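Local coordinates for protein sulfate transporter 4.1, chloroplastic (Arabidopsis thaliana, PDB 7LHV) that cotransports sulfate with protons across the membrane as a member of the SLC26/SulP family and may help regulate sulfate assimilation, at residues E189-L194 and E368-L372; L79-W85 and A139-R145; L154-V159 and L339-V343. All blocks are in the same frame, centred on the assembly; numbering follows the deposited sequence.

Contact 1: E189-L194 and E368-L372; sequences ECIMGL and ELFGL
Cys190 meets the ring of Phe370 where helix 173-194 runs nearly antiparallel to helix 365-381. The sulfur, SG of Cys190, sits 4.5 Å from the ring centroid and 33° off its normal, an oblique sulfur-aromatic contact. Leu194, one turn on, reaches the same part of the ring, its branch carbon CG 4.0 Å from CD1 of Phe370, the two side chains crossing at a slant. The ring gets there because Phe370 holds CG anti to its backbone nitrogen (chi1 -177°), which swings it from the flank of its own helix toward the neighbour. Leu369, next to Phe370 on the same helix, lays CB against CA of Gly193 at 4.1 Å. A side chain at Gly193 would point into the partner helix, and the short segments' axes approach to 7.4 Å. Glu189 stretches along this interface beyond CG and brings OE2 beside CB of Leu372 at 3.2 Å. That oxygen is hydrogen-bonded to ND2 of Asn376 further along helix 365-381, and the side chain of Glu189 also touches Thr341 and Ala344 of helix 330-358. Sulfur, aromatic and aliphatic groups thus make up one part of the contact, with a bound phosphatidylcholine touching Leu194 at its edge. In the other part, the buried carboxylate of Glu189 has its OE2 satisfied from within helix 365-381.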
ATOM      1  N   GLU A 189       8.996  -6.553 -17.480  1.00 53.07           N
ATOM      2  CA  GLU A 189       9.680  -5.271 -17.603  1.00 53.07           C
ATOM      3  C   GLU A 189       9.160  -4.475 -18.791  1.00 53.07           C
ATOM      4  O   GLU A 189       8.960  -3.261 -18.691  1.00 53.07           O
ATOM      5  CB  GLU A 189      11.185  -5.490 -17.730  1.00 53.07           C
ATOM      6  CG  GLU A 189      11.837  -6.049 -16.485  1.00 53.07           C
ATOM      7  CD  GLU A 189      13.337  -6.131 -16.617  1.00 53.07           C
ATOM      8  OE1 GLU A 189      14.025  -6.282 -15.589  1.00 53.07           O
ATOM      9  OE2 GLU A 189      13.829  -6.045 -17.759  1.00 53.07           O
ATOM     10  N   CYS A 190       8.937  -5.138 -19.928  1.00 53.59           N
ATOM     11  CA  CYS A 190       8.391  -4.440 -21.086  1.00 53.59           C
ATOM     12  C   CYS A 190       6.991  -3.914 -20.802  1.00 53.59           C
ATOM     13  O   CYS A 190       6.639  -2.805 -21.221  1.00 53.59           O
ATOM     14  CB  CYS A 190       8.384  -5.362 -22.303  1.00 53.59           C
ATOM     15  SG  CYS A 190       9.931  -5.377 -23.226  1.00 53.59           S
ATOM     16  N   ILE A 191       6.174  -4.697 -20.094  1.00 53.78           N
ATOM     17  CA  ILE A 191       4.827  -4.248 -19.748  1.00 53.78           C
ATOM     18  C   ILE A 191       4.888  -3.041 -18.821  1.00 53.78           C
ATOM     19  O   ILE A 191       4.179  -2.048 -19.018  1.00 53.78           O
ATOM     20  CB  ILE A 191       4.022  -5.403 -19.127  1.00 53.78           C
ATOM     21  CG1 ILE A 191       3.479  -6.321 -20.222  1.00 53.78           C
ATOM     22  CG2 ILE A 191       2.893  -4.873 -18.265  1.00 53.78           C
ATOM     23  CD1 ILE A 191       2.894  -7.608 -19.698  1.00 53.78           C
ATOM     24  N   MET A 192       5.744  -3.100 -17.799  1.00 58.29           N
ATOM     25  CA  MET A 192       5.838  -2.003 -16.843  1.00 58.29           C
ATOM     26  C   MET A 192       6.523  -0.777 -17.431  1.00 58.29           C
ATOM     27  O   MET A 192       6.387   0.317 -16.875  1.00 58.29           O
ATOM     28  CB  MET A 192       6.580  -2.460 -15.587  1.00 58.29           C
ATOM     29  CG  MET A 192       5.858  -3.542 -14.808  1.00 58.29           C
ATOM     30  SD  MET A 192       4.642  -2.906 -13.642  1.00 58.29           S
ATOM     31  CE  MET A 192       5.706  -2.152 -12.418  1.00 58.29           C
ATOM     32  N   GLY A 193       7.271  -0.933 -18.518  1.00 54.86           N
ATOM     33  CA  GLY A 193       7.867   0.204 -19.188  1.00 54.86           C
ATOM     34  C   GLY A 193       6.934   0.855 -20.187  1.00 54.86           C
ATOM     35  O   GLY A 193       6.924   2.082 -20.323  1.00 54.86           O
ATOM     36  N   LEU A 194       6.158   0.042 -20.908  1.00 59.38           N
ATOM     37  CA  LEU A 194       5.181   0.594 -21.840  1.00 59.38           C
ATOM     38  C   LEU A 194       4.056   1.311 -21.104  1.00 59.38           C
ATOM     39  O   LEU A 194       3.630   2.397 -21.514  1.00 59.38           O
ATOM     40  CB  LEU A 194       4.614  -0.509 -22.729  1.00 59.38           C
ATOM     41  CG  LEU A 194       5.405  -0.839 -23.993  1.00 59.38           C
ATOM     42  CD1 LEU A 194       4.717  -1.950 -24.766  1.00 59.38           C
ATOM     43  CD2 LEU A 194       5.569   0.397 -24.856  1.00 59.38           C
ATOM     44  N   GLU A 368      14.153   3.017 -20.240  1.00 54.81           N
ATOM     45  CA  GLU A 368      15.183   2.139 -19.697  1.00 54.81           C
ATOM     46  C   GLU A 368      14.611   0.779 -19.317  1.00 54.81           C
ATOM     47  O   GLU A 368      15.219  -0.261 -19.602  1.00 54.81           O
ATOM     48  CB  GLU A 368      15.856   2.798 -18.496  1.00 54.81           C
ATOM     49  CG  GLU A 368      16.794   1.879 -17.745  1.00 54.81           C
ATOM     50  CD  GLU A 368      18.090   1.635 -18.490  1.00 54.81           C
ATOM     51  OE1 GLU A 368      18.376   2.373 -19.455  1.00 54.81           O
ATOM     52  OE2 GLU A 368      18.825   0.700 -18.111  1.00 54.81           O
ATOM     53  N   LEU A 369      13.441   0.761 -18.673  1.00 51.85           N
ATOM     54  CA  LEU A 369      12.800  -0.513 -18.359  1.00 51.85           C
ATOM     55  C   LEU A 369      12.411  -1.264 -19.623  1.00 51.85           C
ATOM     56  O   LEU A 369      12.525  -2.491 -19.682  1.00 51.85           O
ATOM     57  CB  LEU A 369      11.575  -0.297 -17.475  1.00 51.85           C
ATOM     58  CG  LEU A 369      11.825  -0.227 -15.974  1.00 51.85           C
ATOM     59  CD1 LEU A 369      10.563   0.196 -15.251  1.00 51.85           C
ATOM     60  CD2 LEU A 369      12.299  -1.579 -15.479  1.00 51.85           C
ATOM     61  N   PHE A 370      11.936  -0.547 -20.643  1.00 52.78           N
ATOM     62  CA  PHE A 370      11.601  -1.213 -21.895  1.00 52.78           C
ATOM     63  C   PHE A 370      12.841  -1.837 -22.529  1.00 52.78           C
ATOM     64  O   PHE A 370      12.785  -2.956 -23.053  1.00 52.78           O
ATOM     65  CB  PHE A 370      10.930  -0.231 -22.853  1.00 52.78           C
ATOM     66  CG  PHE A 370      10.489  -0.857 -24.143  1.00 52.78           C
ATOM     67  CD1 PHE A 370       9.305  -1.566 -24.208  1.00 52.78           C
ATOM     68  CD2 PHE A 370      11.254  -0.733 -25.290  1.00 52.78           C
ATOM     69  CE1 PHE A 370       8.892  -2.147 -25.387  1.00 52.78           C
ATOM     70  CE2 PHE A 370      10.844  -1.312 -26.475  1.00 52.78           C
ATOM     71  CZ  PHE A 370       9.662  -2.019 -26.522  1.00 52.78           C
ATOM     72  N   GLY A 371      13.970  -1.128 -22.488  1.00 51.72           N
ATOM     73  CA  GLY A 371      15.203  -1.682 -23.023  1.00 51.72           C
ATOM     74  C   GLY A 371      15.678  -2.901 -22.257  1.00 51.72           C
ATOM     75  O   GLY A 371      16.117  -3.889 -22.855  1.00 51.72           O
ATOM     76  N   LEU A 372      15.597  -2.851 -20.925  1.00 50.53           N
ATOM     77  CA  LEU A 372      15.943  -4.024 -20.124  1.00 50.53           C
ATOM     78  C   LEU A 372      15.041  -5.203 -20.457  1.00 50.53           C
ATOM     79  O   LEU A 372      15.511  -6.341 -20.562  1.00 50.53           O
ATOM     80  CB  LEU A 372      15.856  -3.704 -18.634  1.00 50.53           C
ATOM     81  CG  LEU A 372      16.863  -2.731 -18.038  1.00 50.53           C
ATOM     82  CD1 LEU A 372      16.516  -2.448 -16.590  1.00 50.53           C
ATOM     83  CD2 LEU A 372      18.248  -3.313 -18.145  1.00 50.53           C
TER

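Contact 2: L79-W85 and A139-R145; sequences LFPCFRW and AIFGSSR
The backbone nitrogen of Cys82 donates a weak hydrogen bond to the carbonyl oxygen of Ile140 (Cys82 N to Ile140 O 3.4 Å, N-H...O angle 142°), the only one between the segments. Pro81 fits beside the same carbonyl, its CD 3.5 Å from Ile140 O, and its CG rests on the backbone of Phe141 as helix 125-141 ends.

The apolar part is centred on Phe80 and Phe141, which run alongside each other with their rings heading one way. CE1 of Phe80 approaches CE1 of Phe141 to 3.6 Å, the rings obliquely paired at 63°. CG2 of Ile140 touches CD1 of Phe80 at 4.0 Å and borders the sulfur of Cys82.

At the far end, Trp85 holds CG between its backbone nitrogen and carbonyl carbon (chi1 49°), bringing the indole edge round to present CZ2 to Ala139 O, 3.7 Å away and near the ring plane. Arg145 passes Trp85 running the other way, placing CB of Trp85 over one face of its guanidinium. The guanidinium of Arg84 comes near, a pair of like charges, but NH2 of Arg84 is hydrogen-bonded to Glu362 O and Arg145 makes a cation-pi contact with Tyr361.

The contact joins the turn after helix 72-79 and the short helix 83-86 to the end of helix 125-141 and the loop that follows, while Phe141 and Ser143 also press on helix 365-381.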
ATOM      1  N   LEU A  79      12.417   3.898 -32.472  1.00 95.34           N
ATOM      2  CA  LEU A  79      12.575   2.468 -32.230  1.00 95.34           C
ATOM      3  C   LEU A  79      13.959   2.108 -31.702  1.00 95.34           C
ATOM      4  O   LEU A  79      14.090   1.157 -30.924  1.00 95.34           O
ATOM      5  CB  LEU A  79      12.288   1.678 -33.508  1.00 95.34           C
ATOM      6  CG  LEU A  79      10.816   1.508 -33.883  1.00 95.34           C
ATOM      7  CD1 LEU A  79      10.664   0.435 -34.945  1.00 95.34           C
ATOM      8  CD2 LEU A  79       9.980   1.174 -32.659  1.00 95.34           C
ATOM      9  N   PHE A  80      14.996   2.846 -32.101  1.00 86.27           N
ATOM     10  CA  PHE A  80      16.379   2.523 -31.756  1.00 86.27           C
ATOM     11  C   PHE A  80      16.988   3.691 -30.989  1.00 86.27           C
ATOM     12  O   PHE A  80      17.529   4.627 -31.596  1.00 86.27           O
ATOM     13  CB  PHE A  80      17.194   2.215 -33.007  1.00 86.27           C
ATOM     14  CG  PHE A  80      16.728   0.999 -33.750  1.00 86.27           C
ATOM     15  CD1 PHE A  80      16.190  -0.079 -33.074  1.00 86.27           C
ATOM     16  CD2 PHE A  80      16.828   0.938 -35.129  1.00 86.27           C
ATOM     17  CE1 PHE A  80      15.760  -1.197 -33.760  1.00 86.27           C
ATOM     18  CE2 PHE A  80      16.400  -0.176 -35.819  1.00 86.27           C
ATOM     19  CZ  PHE A  80      15.866  -1.244 -35.134  1.00 86.27           C
ATOM     20  N   PRO A  81      16.926   3.676 -29.657  1.00 77.96           N
ATOM     21  CA  PRO A  81      17.535   4.772 -28.885  1.00 77.96           C
ATOM     22  C   PRO A  81      19.045   4.850 -29.018  1.00 77.96           C
ATOM     23  O   PRO A  81      19.625   5.887 -28.673  1.00 77.96           O
ATOM     24  CB  PRO A  81      17.110   4.467 -27.442  1.00 77.96           C
ATOM     25  CG  PRO A  81      16.768   3.023 -27.438  1.00 77.96           C
ATOM     26  CD  PRO A  81      16.225   2.713 -28.795  1.00 77.96           C
ATOM     27  N   CYS A  82      19.699   3.790 -29.503  1.00 79.96           N
ATOM     28  CA  CYS A  82      21.152   3.809 -29.640  1.00 79.96           C
ATOM     29  C   CYS A  82      21.611   4.959 -30.527  1.00 79.96           C
ATOM     30  O   CYS A  82      22.645   5.586 -30.261  1.00 79.96           O
ATOM     31  CB  CYS A  82      21.641   2.476 -30.203  1.00 79.96           C
ATOM     32  SG  CYS A  82      21.081   2.132 -31.884  1.00 79.96           S
ATOM     33  N   PHE A  83      20.837   5.271 -31.569  1.00 85.64           N
ATOM     34  CA  PHE A  83      21.210   6.349 -32.476  1.00 85.64           C
ATOM     35  C   PHE A  83      21.314   7.688 -31.763  1.00 85.64           C
ATOM     36  O   PHE A  83      21.976   8.596 -32.275  1.00 85.64           O
ATOM     37  CB  PHE A  83      20.207   6.437 -33.624  1.00 85.64           C
ATOM     38  CG  PHE A  83      20.372   5.358 -34.650  1.00 85.64           C
ATOM     39  CD1 PHE A  83      21.301   5.486 -35.669  1.00 85.64           C
ATOM     40  CD2 PHE A  83      19.601   4.210 -34.597  1.00 85.64           C
ATOM     41  CE1 PHE A  83      21.457   4.492 -36.615  1.00 85.64           C
ATOM     42  CE2 PHE A  83      19.752   3.211 -35.540  1.00 85.64           C
ATOM     43  CZ  PHE A  83      20.681   3.354 -36.550  1.00 85.64           C
ATOM     44  N   ARG A  84      20.701   7.821 -30.582  1.00 81.69           N
ATOM     45  CA  ARG A  84      20.841   9.051 -29.810  1.00 81.69           C
ATOM     46  C   ARG A  84      22.302   9.385 -29.548  1.00 81.69           C
ATOM     47  O   ARG A  84      22.655  10.563 -29.437  1.00 81.69           O
ATOM     48  CB  ARG A  84      20.079   8.941 -28.491  1.00 81.69           C
ATOM     49  CG  ARG A  84      18.591   9.209 -28.603  1.00 81.69           C
ATOM     50  CD  ARG A  84      17.912   9.051 -27.256  1.00 81.69           C
ATOM     51  NE  ARG A  84      18.470   9.957 -26.261  1.00 81.69           N
ATOM     52  CZ  ARG A  84      18.371   9.782 -24.950  1.00 81.69           C
ATOM     53  NH1 ARG A  84      17.736   8.742 -24.437  1.00 81.69           N
ATOM     54  NH2 ARG A  84      18.923  10.676 -24.135  1.00 81.69           N
ATOM     55  N   TRP A  85      23.166   8.373 -29.445  1.00 80.02           N
ATOM     56  CA  TRP A  85      24.595   8.630 -29.337  1.00 80.02           C
ATOM     57  C   TRP A  85      25.357   8.335 -30.621  1.00 80.02           C
ATOM     58  O   TRP A  85      26.553   8.638 -30.692  1.00 80.02           O
ATOM     59  CB  TRP A  85      25.210   7.827 -28.180  1.00 80.02           C
ATOM     60  CG  TRP A  85      24.860   6.372 -28.160  1.00 80.02           C
ATOM     61  CD1 TRP A  85      23.879   5.779 -27.424  1.00 80.02           C
ATOM     62  CD2 TRP A  85      25.497   5.322 -28.898  1.00 80.02           C
ATOM     63  NE1 TRP A  85      23.860   4.428 -27.661  1.00 80.02           N
ATOM     64  CE2 TRP A  85      24.844   4.121 -28.564  1.00 80.02           C
ATOM     65  CE3 TRP A  85      26.553   5.281 -29.814  1.00 80.02           C
ATOM     66  CZ2 TRP A  85      25.211   2.893 -29.110  1.00 80.02           C
ATOM     67  CZ3 TRP A  85      26.916   4.062 -30.354  1.00 80.02           C
ATOM     68  CH2 TRP A  85      26.247   2.885 -30.002  1.00 80.02           C
ATOM     69  N   ALA A 139      22.705  -2.558 -25.964  1.00 57.21           N
ATOM     70  CA  ALA A 139      23.392  -1.466 -26.642  1.00 57.21           C
ATOM     71  C   ALA A 139      22.567  -0.895 -27.783  1.00 57.21           C
ATOM     72  O   ALA A 139      22.805   0.243 -28.194  1.00 57.21           O
ATOM     73  CB  ALA A 139      24.747  -1.940 -27.163  1.00 57.21           C
ATOM     74  N   ILE A 140      21.609  -1.659 -28.304  1.00 61.55           N
ATOM     75  CA  ILE A 140      20.715  -1.133 -29.326  1.00 61.55           C
ATOM     76  C   ILE A 140      19.450  -0.536 -28.716  1.00 61.55           C
ATOM     77  O   ILE A 140      18.917   0.446 -29.240  1.00 61.55           O
ATOM     78  CB  ILE A 140      20.371  -2.231 -30.347  1.00 61.55           C
ATOM     79  CG1 ILE A 140      21.648  -2.801 -30.962  1.00 61.55           C
ATOM     80  CG2 ILE A 140      19.472  -1.686 -31.438  1.00 61.55           C
ATOM     81  CD1 ILE A 140      21.411  -4.006 -31.841  1.00 61.55           C
ATOM     82  N   PHE A 141      18.965  -1.090 -27.605  1.00 58.30           N
ATOM     83  CA  PHE A 141      17.675  -0.695 -27.053  1.00 58.30           C
ATOM     84  C   PHE A 141      17.778  -0.053 -25.677  1.00 58.30           C
ATOM     85  O   PHE A 141      16.746   0.204 -25.049  1.00 58.30           O
ATOM     86  CB  PHE A 141      16.735  -1.903 -26.991  1.00 58.30           C
ATOM     87  CG  PHE A 141      16.343  -2.431 -28.338  1.00 58.30           C
ATOM     88  CD1 PHE A 141      15.443  -1.744 -29.130  1.00 58.30           C
ATOM     89  CD2 PHE A 141      16.876  -3.616 -28.815  1.00 58.30           C
ATOM     90  CE1 PHE A 141      15.081  -2.226 -30.371  1.00 58.30           C
ATOM     91  CE2 PHE A 141      16.518  -4.103 -30.054  1.00 58.30           C
ATOM     92  CZ  PHE A 141      15.620  -3.407 -30.832  1.00 58.30           C
ATOM     93  N   GLY A 142      18.982   0.216 -25.191  1.00 57.22           N
ATOM     94  CA  GLY A 142      19.170   0.793 -23.876  1.00 57.22           C
ATOM     95  C   GLY A 142      19.386   2.292 -23.931  1.00 57.22           C
ATOM     96  O   GLY A 142      20.048   2.808 -24.828  1.00 57.22           O
ATOM     97  N   SER A 143      18.819   2.989 -22.949  1.00 62.09           N
ATOM     98  CA  SER A 143      18.954   4.437 -22.869  1.00 62.09           C
ATOM     99  C   SER A 143      20.242   4.873 -22.189  1.00 62.09           C
ATOM    100  O   SER A 143      20.798   5.917 -22.548  1.00 62.09           O
ATOM    101  CB  SER A 143      17.758   5.034 -22.126  1.00 62.09           C
ATOM    102  OG  SER A 143      16.562   4.844 -22.858  1.00 62.09           O
ATOM    103  N   SER A 144      20.724   4.107 -21.216  1.00 62.31           N
ATOM    104  CA  SER A 144      21.942   4.477 -20.508  1.00 62.31           C
ATOM    105  C   SER A 144      23.164   4.235 -21.384  1.00 62.31           C
ATOM    106  O   SER A 144      23.205   3.291 -22.176  1.00 62.31           O
ATOM    107  CB  SER A 144      22.062   3.685 -19.210  1.00 62.31           C
ATOM    108  OG  SER A 144      23.120   4.183 -18.413  1.00 62.31           O
ATOM    109  N   ARG A 145      24.164   5.102 -21.241  1.00 66.38           N
ATOM    110  CA  ARG A 145      25.392   4.996 -22.013  1.00 66.38           C
ATOM    111  C   ARG A 145      26.562   4.440 -21.214  1.00 66.38           C
ATOM    112  O   ARG A 145      27.604   4.140 -21.804  1.00 66.38           O
ATOM    113  CB  ARG A 145      25.773   6.366 -22.588  1.00 66.38           C
ATOM    114  CG  ARG A 145      24.715   6.962 -23.494  1.00 66.38           C
ATOM    115  CD  ARG A 145      25.077   8.372 -23.916  1.00 66.38           C
ATOM    116  NE  ARG A 145      23.969   9.035 -24.593  1.00 66.38           N
ATOM    117  CZ  ARG A 145      23.959  10.317 -24.930  1.00 66.38           C
ATOM    118  NH1 ARG A 145      24.986  11.108 -24.671  1.00 66.38           N
ATOM    119  NH2 ARG A 145      22.889  10.818 -25.542  1.00 66.38           N
TER

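Contact 3: L154-V159 and L339-V343; sequences LVSLLV and LITGV
Leu158 and Ile340 form the middle of a wholly apolar, buried helix-to-helix contact inside the membrane domain, between helices 153-166 and 330-358. The short segments run almost exactly antiparallel, at 175°, with axes 10.5 Å apart, a spacing bridged by branched side chains. Leu158 and Ile340 overlap flank to flank from opposing helices, CD1 of Leu158 lying 3.9 Å from CG1 of Ile340. The other branch of Leu158, CD2, turns to meet CD2 of Leu339 at 3.8 Å, the two leucines crossing at about a right angle. Ile340 touches three residues with three carbons: besides CG1 on Leu158, its terminal CD1 reaches CG2 of Val159 at 3.9 Å, and its CG2, placed anti to the backbone nitrogen, meets CG2 of Val155 at 4.2 Å. An alanine here would lack both branches, and the gap opened would probably cost Val155, Val159 and one flank of Leu158 a shared apolar neighbour. One turn along, CG2 of Val343 packs on CD2 of Leu154 at 4.1 Å. Around the pair, helix 173-194 covers Val159 and Ile340 through Leu181 and Val185, and helix 206-229 backs Leu154 through Phe212 and Ser216. Helix 477-496 closes on Leu158 and Leu339, with a bound sphingosine-1-phosphate touching Leu339, and Val155 and Val159 also border Pro386, just before strand 388-389.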
ATOM      1  N   LEU A 154      22.689 -10.331  -6.804  1.00 49.18           N
ATOM      2  CA  LEU A 154      21.360 -10.423  -6.210  1.00 49.18           C
ATOM      3  C   LEU A 154      20.399 -11.198  -7.105  1.00 49.18           C
ATOM      4  O   LEU A 154      19.651 -12.060  -6.629  1.00 49.18           O
ATOM      5  CB  LEU A 154      20.819  -9.025  -5.923  1.00 49.18           C
ATOM      6  CG  LEU A 154      19.506  -8.968  -5.145  1.00 49.18           C
ATOM      7  CD1 LEU A 154      19.655  -9.689  -3.824  1.00 49.18           C
ATOM      8  CD2 LEU A 154      19.086  -7.530  -4.923  1.00 49.18           C
ATOM      9  N   VAL A 155      20.392 -10.897  -8.404  1.00 47.87           N
ATOM     10  CA  VAL A 155      19.498 -11.601  -9.316  1.00 47.87           C
ATOM     11  C   VAL A 155      19.886 -13.070  -9.412  1.00 47.87           C
ATOM     12  O   VAL A 155      19.020 -13.947  -9.494  1.00 47.87           O
ATOM     13  CB  VAL A 155      19.489 -10.915 -10.692  1.00 47.87           C
ATOM     14  CG1 VAL A 155      18.883 -11.819 -11.740  1.00 47.87           C
ATOM     15  CG2 VAL A 155      18.720  -9.613 -10.616  1.00 47.87           C
ATOM     16  N   SER A 156      21.187 -13.364  -9.391  1.00 49.41           N
ATOM     17  CA  SER A 156      21.626 -14.756  -9.378  1.00 49.41           C
ATOM     18  C   SER A 156      21.158 -15.468  -8.115  1.00 49.41           C
ATOM     19  O   SER A 156      20.733 -16.627  -8.170  1.00 49.41           O
ATOM     20  CB  SER A 156      23.145 -14.831  -9.504  1.00 49.41           C
ATOM     21  OG  SER A 156      23.575 -14.357 -10.768  1.00 49.41           O
ATOM     22  N   LEU A 157      21.226 -14.790  -6.968  1.00 49.56           N
ATOM     23  CA  LEU A 157      20.735 -15.384  -5.729  1.00 49.56           C
ATOM     24  C   LEU A 157      19.239 -15.660  -5.796  1.00 49.56           C
ATOM     25  O   LEU A 157      18.777 -16.718  -5.358  1.00 49.56           O
ATOM     26  CB  LEU A 157      21.054 -14.471  -4.549  1.00 49.56           C
ATOM     27  CG  LEU A 157      20.400 -14.853  -3.224  1.00 49.56           C
ATOM     28  CD1 LEU A 157      20.985 -16.144  -2.687  1.00 49.56           C
ATOM     29  CD2 LEU A 157      20.567 -13.731  -2.223  1.00 49.56           C
ATOM     30  N   LEU A 158      18.464 -14.717  -6.334  1.00 51.84           N
ATOM     31  CA  LEU A 158      17.020 -14.921  -6.441  1.00 51.84           C
ATOM     32  C   LEU A 158      16.689 -16.059  -7.400  1.00 51.84           C
ATOM     33  O   LEU A 158      15.783 -16.862  -7.139  1.00 51.84           O
ATOM     34  CB  LEU A 158      16.340 -13.630  -6.888  1.00 51.84           C
ATOM     35  CG  LEU A 158      16.508 -12.440  -5.947  1.00 51.84           C
ATOM     36  CD1 LEU A 158      15.877 -11.199  -6.544  1.00 51.84           C
ATOM     37  CD2 LEU A 158      15.914 -12.750  -4.593  1.00 51.84           C
ATOM     38  N   VAL A 159      17.407 -16.137  -8.522  1.00 51.63           N
ATOM     39  CA  VAL A 159      17.205 -17.226  -9.472  1.00 51.63           C
ATOM     40  C   VAL A 159      17.515 -18.561  -8.815  1.00 51.63           C
ATOM     41  O   VAL A 159      16.765 -19.532  -8.965  1.00 51.63           O
ATOM     42  CB  VAL A 159      18.063 -16.998 -10.729  1.00 51.63           C
ATOM     43  CG1 VAL A 159      18.197 -18.280 -11.520  1.00 51.63           C
ATOM     44  CG2 VAL A 159      17.462 -15.903 -11.585  1.00 51.63           C
ATOM     45  N   LEU A 339       9.536 -10.123  -8.477  1.00 53.22           N
ATOM     46  CA  LEU A 339      10.552  -9.677  -7.529  1.00 53.22           C
ATOM     47  C   LEU A 339      11.804  -9.203  -8.251  1.00 53.22           C
ATOM     48  O   LEU A 339      12.267  -8.074  -8.040  1.00 53.22           O
ATOM     49  CB  LEU A 339      10.884 -10.807  -6.557  1.00 53.22           C
ATOM     50  CG  LEU A 339      12.046 -10.599  -5.592  1.00 53.22           C
ATOM     51  CD1 LEU A 339      11.844  -9.349  -4.761  1.00 53.22           C
ATOM     52  CD2 LEU A 339      12.197 -11.815  -4.701  1.00 53.22           C
ATOM     53  N   ILE A 340      12.343 -10.038  -9.140  1.00 50.26           N
ATOM     54  CA  ILE A 340      13.497  -9.635  -9.937  1.00 50.26           C
ATOM     55  C   ILE A 340      13.191  -8.354 -10.693  1.00 50.26           C
ATOM     56  O   ILE A 340      13.994  -7.412 -10.698  1.00 50.26           O
ATOM     57  CB  ILE A 340      13.914 -10.771 -10.891  1.00 50.26           C
ATOM     58  CG1 ILE A 340      14.589 -11.901 -10.115  1.00 50.26           C
ATOM     59  CG2 ILE A 340      14.832 -10.245 -11.974  1.00 50.26           C
ATOM     60  CD1 ILE A 340      14.780 -13.156 -10.924  1.00 50.26           C
ATOM     61  N   THR A 341      12.006  -8.276 -11.307  1.00 50.78           N
ATOM     62  CA  THR A 341      11.629  -7.062 -12.017  1.00 50.78           C
ATOM     63  C   THR A 341      11.654  -5.863 -11.084  1.00 50.78           C
ATOM     64  O   THR A 341      12.164  -4.796 -11.448  1.00 50.78           O
ATOM     65  CB  THR A 341      10.245  -7.220 -12.643  1.00 50.78           C
ATOM     66  OG1 THR A 341      10.266  -8.305 -13.578  1.00 50.78           O
ATOM     67  CG2 THR A 341       9.840  -5.948 -13.362  1.00 50.78           C
ATOM     68  N   GLY A 342      11.152  -6.033  -9.860  1.00 49.37           N
ATOM     69  CA  GLY A 342      11.207  -4.945  -8.901  1.00 49.37           C
ATOM     70  C   GLY A 342      12.624  -4.464  -8.676  1.00 49.37           C
ATOM     71  O   GLY A 342      12.882  -3.258  -8.639  1.00 49.37           O
ATOM     72  N   VAL A 343      13.570  -5.402  -8.583  1.00 51.76           N
ATOM     73  CA  VAL A 343      14.975  -5.033  -8.449  1.00 51.76           C
ATOM     74  C   VAL A 343      15.388  -4.131  -9.603  1.00 51.76           C
ATOM     75  O   VAL A 343      15.977  -3.061  -9.399  1.00 51.76           O
ATOM     76  CB  VAL A 343      15.852  -6.293  -8.374  1.00 51.76           C
ATOM     77  CG1 VAL A 343      17.310  -5.937  -8.579  1.00 51.76           C
ATOM     78  CG2 VAL A 343      15.653  -6.996  -7.043  1.00 51.76           C
TER

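Contact 1 stands between the other two, its centre about 14 Å from that of contact 2 and about 16 Å from that of contact 3. Contacts 2 and 3 do not touch, their nearest atoms being about 13 Å apart. Toward contact 2, OE1 of Glu368 accepts a weak hydrogen bond from the backbone N of Ser144; toward contact 3, CG of Glu189 packs against CG2 of Thr341. Contacts 1 and 3 interleave along the chain: contact 1 pairs helix 173-194 with helix 365-381, contact 3 helix 153-166 with helix 330-358. Both reach bound lipid: the side chain of Leu194 is about 5 Å from phosphatidylcholine and that of Leu339 about 4 Å from sphingosine-1-phosphate.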